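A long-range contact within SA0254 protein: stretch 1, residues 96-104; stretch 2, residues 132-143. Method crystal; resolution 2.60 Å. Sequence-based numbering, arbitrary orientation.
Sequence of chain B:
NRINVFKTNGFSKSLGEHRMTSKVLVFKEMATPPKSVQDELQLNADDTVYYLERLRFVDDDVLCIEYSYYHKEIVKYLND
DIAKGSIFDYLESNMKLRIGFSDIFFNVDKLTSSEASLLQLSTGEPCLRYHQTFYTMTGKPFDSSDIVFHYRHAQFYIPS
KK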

# COMPACT_ATOMS: atom_id res chain seq x y z
N LYS B 96 4.43 -18.42 22.27
CA LYS B 96 2.99 -18.34 22.49
C LYS B 96 2.47 -16.90 22.68
O LYS B 96 1.59 -16.66 23.50
CB LYS B 96 2.61 -19.22 23.69
CG LYS B 96 2.09 -20.60 23.29
CD LYS B 96 3.16 -21.45 22.61
CE LYS B 96 2.88 -22.95 22.78
NZ LYS B 96 1.54 -23.32 22.22
N LEU B 97 3.02 -15.96 21.92
CA LEU B 97 2.63 -14.56 22.04
C LEU B 97 1.33 -14.35 21.30
O LEU B 97 1.20 -14.77 20.16
CB LEU B 97 3.68 -13.63 21.44
CG LEU B 97 3.42 -12.15 21.72
CD1 LEU B 97 3.47 -11.86 23.22
CD2 LEU B 97 4.42 -11.29 20.94
N ARG B 98 0.37 -13.69 21.94
CA ARG B 98 -0.92 -13.41 21.32
C ARG B 98 -0.84 -12.11 20.53
O ARG B 98 -0.83 -11.04 21.11
CB ARG B 98 -2.04 -13.33 22.37
CG ARG B 98 -2.30 -14.60 23.19
CD ARG B 98 -2.05 -15.87 22.38
NE ARG B 98 -2.43 -17.09 23.10
CZ ARG B 98 -2.02 -18.33 22.81
NH1 ARG B 98 -1.18 -18.56 21.79
NH2 ARG B 98 -2.46 -19.35 23.54
N ILE B 99 -0.80 -12.20 19.21
CA ILE B 99 -0.66 -11.00 18.39
C ILE B 99 -2.03 -10.45 17.97
O ILE B 99 -2.80 -11.14 17.30
CB ILE B 99 0.24 -11.26 17.18
CG1 ILE B 99 1.66 -11.57 17.70
CG2 ILE B 99 0.24 -10.05 16.24
CD1 ILE B 99 2.54 -12.38 16.77
N GLY B 100 -2.31 -9.21 18.39
CA GLY B 100 -3.63 -8.60 18.24
C GLY B 100 -3.90 -7.88 16.92
O GLY B 100 -4.83 -8.25 16.19
N PHE B 101 -3.11 -6.85 16.62
CA PHE B 101 -3.32 -5.99 15.46
C PHE B 101 -2.08 -5.17 15.13
O PHE B 101 -1.10 -5.21 15.86
CB PHE B 101 -4.50 -5.03 15.72
CG PHE B 101 -4.32 -4.14 16.92
CD1 PHE B 101 -3.83 -2.84 16.79
CD2 PHE B 101 -4.68 -4.58 18.20
CE1 PHE B 101 -3.69 -2.00 17.92
CE2 PHE B 101 -4.54 -3.75 19.32
CZ PHE B 101 -4.04 -2.46 19.17
N SER B 102 -2.12 -4.42 14.03
CA SER B 102 -1.01 -3.55 13.68
C SER B 102 -1.42 -2.31 12.90
O SER B 102 -2.50 -2.26 12.30
CB SER B 102 0.03 -4.34 12.88
OG SER B 102 -0.51 -4.81 11.67
N ASP B 103 -0.55 -1.29 12.96
CA ASP B 103 -0.69 -0.05 12.23
C ASP B 103 0.35 -0.02 11.14
O ASP B 103 1.54 -0.17 11.41
CB ASP B 103 -0.45 1.16 13.14
CG ASP B 103 -1.54 1.34 14.14
OD1 ASP B 103 -2.72 1.22 13.74
OD2 ASP B 103 -1.21 1.56 15.33
N ILE B 104 -0.07 0.22 9.91
CA ILE B 104 0.83 0.21 8.78
C ILE B 104 0.86 1.60 8.14
O ILE B 104 -0.17 2.21 7.92
CB ILE B 104 0.35 -0.78 7.75
CG1 ILE B 104 0.56 -2.20 8.26
CG2 ILE B 104 1.07 -0.55 6.44
CD1 ILE B 104 -0.32 -3.24 7.56
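Stretch 2 132-143: QTFYTMTGKPFD

Stretch 2 lies beside stretch 1 as an antiparallel strand. Its residues 132-136 run against strand 99-104, with N-to-C directions 150° apart and axes that approach to 4.5 Å. Past Thr136 the chain makes a type I turn, Thr136 to Gly139, and returns as a second strand from Pro141. This return strand pairs with 132-136 in its turn, Phe142 N donating to Phe134 O at 2.8 Å, and it brings Phe142 within reach of the start of stretch 1.

Lys96, with positive phi, follows a helix and makes no contact. At Leu97 the chain is extended (phi/psi -79/132) and the side chain, chi1 t and chi2 p, points toward stretch 2. Its CD2 lies 3.9 Å from the centroid of the Phe142 ring, 6° off the ring normal, which places the methyl squarely over the face in a CH-pi contact.

Arg98 engages through both its backbone and the base of its side chain. Met137 N donates to Arg98 O at 2.8 Å, and the same oxygen lies 3.2 Å from Thr136 CA, a CA-H...O contact. The guanidinium end leads away, while Arg98 CB stays 3.7 Å from Met137 CE.

Ile99 forms a non-hydrogen-bonded pair with Thr136, their CA atoms 4.4 Å apart. The side chains diverge, yet Ile99 CG1 still comes to 3.8 Å from Phe142 CZ.

Between Ile99 and Phe101 the register shifts by one residue, the signature of a beta bulge. Gly100, at phi/psi -87/-61, departs from extended geometry here. Tyr135 O accepts from two successive amides: Gly100 N at 2.9 Å and, more weakly, Phe101 N at 3.4 Å. The fit is tight, since the CA atoms of Gly100 and Met137 are 3.7 Å apart and an ideal CB on Gly100 would fall 2.7 Å from Thr136 O and 2.8 Å from Met137 CA, both clashes.

Phe101 restores regular pairing: Tyr135 N donates to Phe101 O at 2.9 Å with an N-H...O angle of 165°. The two side chains share a face of the sheet, and their rings form an offset stack with centroids 4.6 Å apart and planes at 12°. Tyr135 CB sits over the Phe101 ring as well, 3.9 Å from its centroid.

Ser102 pairs with Phe134 without backbone hydrogen bonds, at a CA-CA distance of 4.4 Å. Its side chain reaches diagonally, Ser102 OG donating to Gln132 OE1 at 3.0 Å; Ser102 CB also lies 4.0 Å from Phe134 CD1.

Asp103 and Thr133 form a reciprocal pair: Asp103 N donates to Thr133 O and Thr133 N to Asp103 O, each at 3.0 Å, with angles of 158° and 162°. On the face shared with Phe101 and Tyr135, Asp103 OD2 is 3.1 Å from Tyr135 OH.

Ile104 closes the ladder opposite Gln132, CA to CA 4.6 Å. Ile104 CG1 packs 3.7 Å from Gln132 CD, setting an aliphatic branch against the amide group that also receives Ser102. Together the two stretches bury 757 Å², summed over both sides.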

# COMPACT_ATOMS: atom_id res chain seq x y z
N GLN B 132 5.61 -0.73 10.16
CA GLN B 132 4.54 -1.48 10.81
C GLN B 132 4.77 -1.54 12.32
O GLN B 132 5.86 -1.83 12.75
CB GLN B 132 4.44 -2.87 10.19
CG GLN B 132 3.16 -3.62 10.58
CD GLN B 132 2.82 -4.81 9.68
OE1 GLN B 132 1.84 -5.52 9.95
NE2 GLN B 132 3.60 -5.02 8.62
N THR B 133 3.73 -1.25 13.11
CA THR B 133 3.83 -1.40 14.55
C THR B 133 2.86 -2.48 14.98
O THR B 133 1.68 -2.38 14.68
CB THR B 133 3.48 -0.14 15.28
OG1 THR B 133 4.42 0.87 14.91
CG2 THR B 133 3.53 -0.36 16.82
N PHE B 134 3.37 -3.51 15.66
CA PHE B 134 2.55 -4.64 16.06
C PHE B 134 2.20 -4.56 17.55
O PHE B 134 3.04 -4.21 18.39
CB PHE B 134 3.31 -5.95 15.83
CG PHE B 134 3.58 -6.28 14.37
CD1 PHE B 134 2.76 -7.16 13.67
CD2 PHE B 134 4.70 -5.73 13.71
CE1 PHE B 134 3.03 -7.49 12.32
CE2 PHE B 134 4.98 -6.05 12.37
CZ PHE B 134 4.15 -6.93 11.67
N TYR B 135 0.97 -4.91 17.88
CA TYR B 135 0.53 -4.92 19.25
C TYR B 135 0.07 -6.31 19.61
O TYR B 135 -0.47 -7.04 18.78
CB TYR B 135 -0.62 -3.96 19.48
CG TYR B 135 -0.35 -2.54 19.09
CD1 TYR B 135 -0.23 -1.53 20.05
CD2 TYR B 135 -0.22 -2.18 17.76
CE1 TYR B 135 0.02 -0.22 19.68
CE2 TYR B 135 0.03 -0.89 17.39
CZ TYR B 135 0.14 0.08 18.35
OH TYR B 135 0.39 1.36 17.94
N THR B 136 0.27 -6.65 20.87
CA THR B 136 -0.29 -7.87 21.41
C THR B 136 -1.79 -7.73 21.50
O THR B 136 -2.34 -6.63 21.34
CB THR B 136 0.20 -8.14 22.82
OG1 THR B 136 -0.37 -7.15 23.69
CG2 THR B 136 1.71 -8.11 22.88
N MET B 137 -2.46 -8.83 21.79
CA MET B 137 -3.92 -8.85 21.88
C MET B 137 -4.43 -8.04 23.07
O MET B 137 -5.63 -7.81 23.17
CB MET B 137 -4.44 -10.28 21.95
CG MET B 137 -5.70 -10.53 21.11
SD MET B 137 -5.94 -12.31 20.84
CE MET B 137 -4.57 -12.66 19.69
N THR B 138 -3.55 -7.61 23.98
CA THR B 138 -3.96 -6.69 25.04
C THR B 138 -3.55 -5.24 24.74
O THR B 138 -3.52 -4.40 25.64
CB THR B 138 -3.39 -7.14 26.43
OG1 THR B 138 -2.02 -7.53 26.28
CG2 THR B 138 -4.18 -8.32 26.97
N GLY B 139 -3.25 -4.93 23.48
CA GLY B 139 -2.85 -3.58 23.10
C GLY B 139 -1.42 -3.15 23.44
O GLY B 139 -1.12 -1.96 23.42
N LYS B 140 -0.54 -4.10 23.73
CA LYS B 140 0.85 -3.78 24.07
C LYS B 140 1.65 -3.76 22.77
O LYS B 140 1.66 -4.74 22.03
CB LYS B 140 1.43 -4.77 25.10
CG LYS B 140 0.68 -4.74 26.47
CD LYS B 140 1.11 -5.87 27.48
CE LYS B 140 0.13 -6.00 28.70
NZ LYS B 140 0.16 -7.33 29.45
N PRO B 141 2.28 -2.64 22.45
CA PRO B 141 3.05 -2.58 21.21
C PRO B 141 4.38 -3.25 21.41
O PRO B 141 5.04 -2.92 22.36
CB PRO B 141 3.26 -1.08 21.00
CG PRO B 141 3.22 -0.48 22.37
CD PRO B 141 2.34 -1.38 23.21
N PHE B 142 4.78 -4.20 20.57
CA PHE B 142 6.02 -4.93 20.86
C PHE B 142 7.08 -4.92 19.76
O PHE B 142 8.22 -5.30 20.01
CB PHE B 142 5.69 -6.36 21.25
CG PHE B 142 5.12 -7.17 20.14
CD1 PHE B 142 5.95 -7.79 19.23
CD2 PHE B 142 3.76 -7.28 19.97
CE1 PHE B 142 5.43 -8.52 18.19
CE2 PHE B 142 3.22 -8.01 18.91
CZ PHE B 142 4.06 -8.63 18.02
N ASP B 143 6.72 -4.47 18.55
CA ASP B 143 7.62 -4.55 17.39
C ASP B 143 7.42 -3.32 16.54
O ASP B 143 6.32 -3.07 16.06
CB ASP B 143 7.27 -5.80 16.58
CG ASP B 143 7.93 -5.85 15.20
OD1 ASP B 143 8.68 -4.95 14.80
OD2 ASP B 143 7.69 -6.86 14.49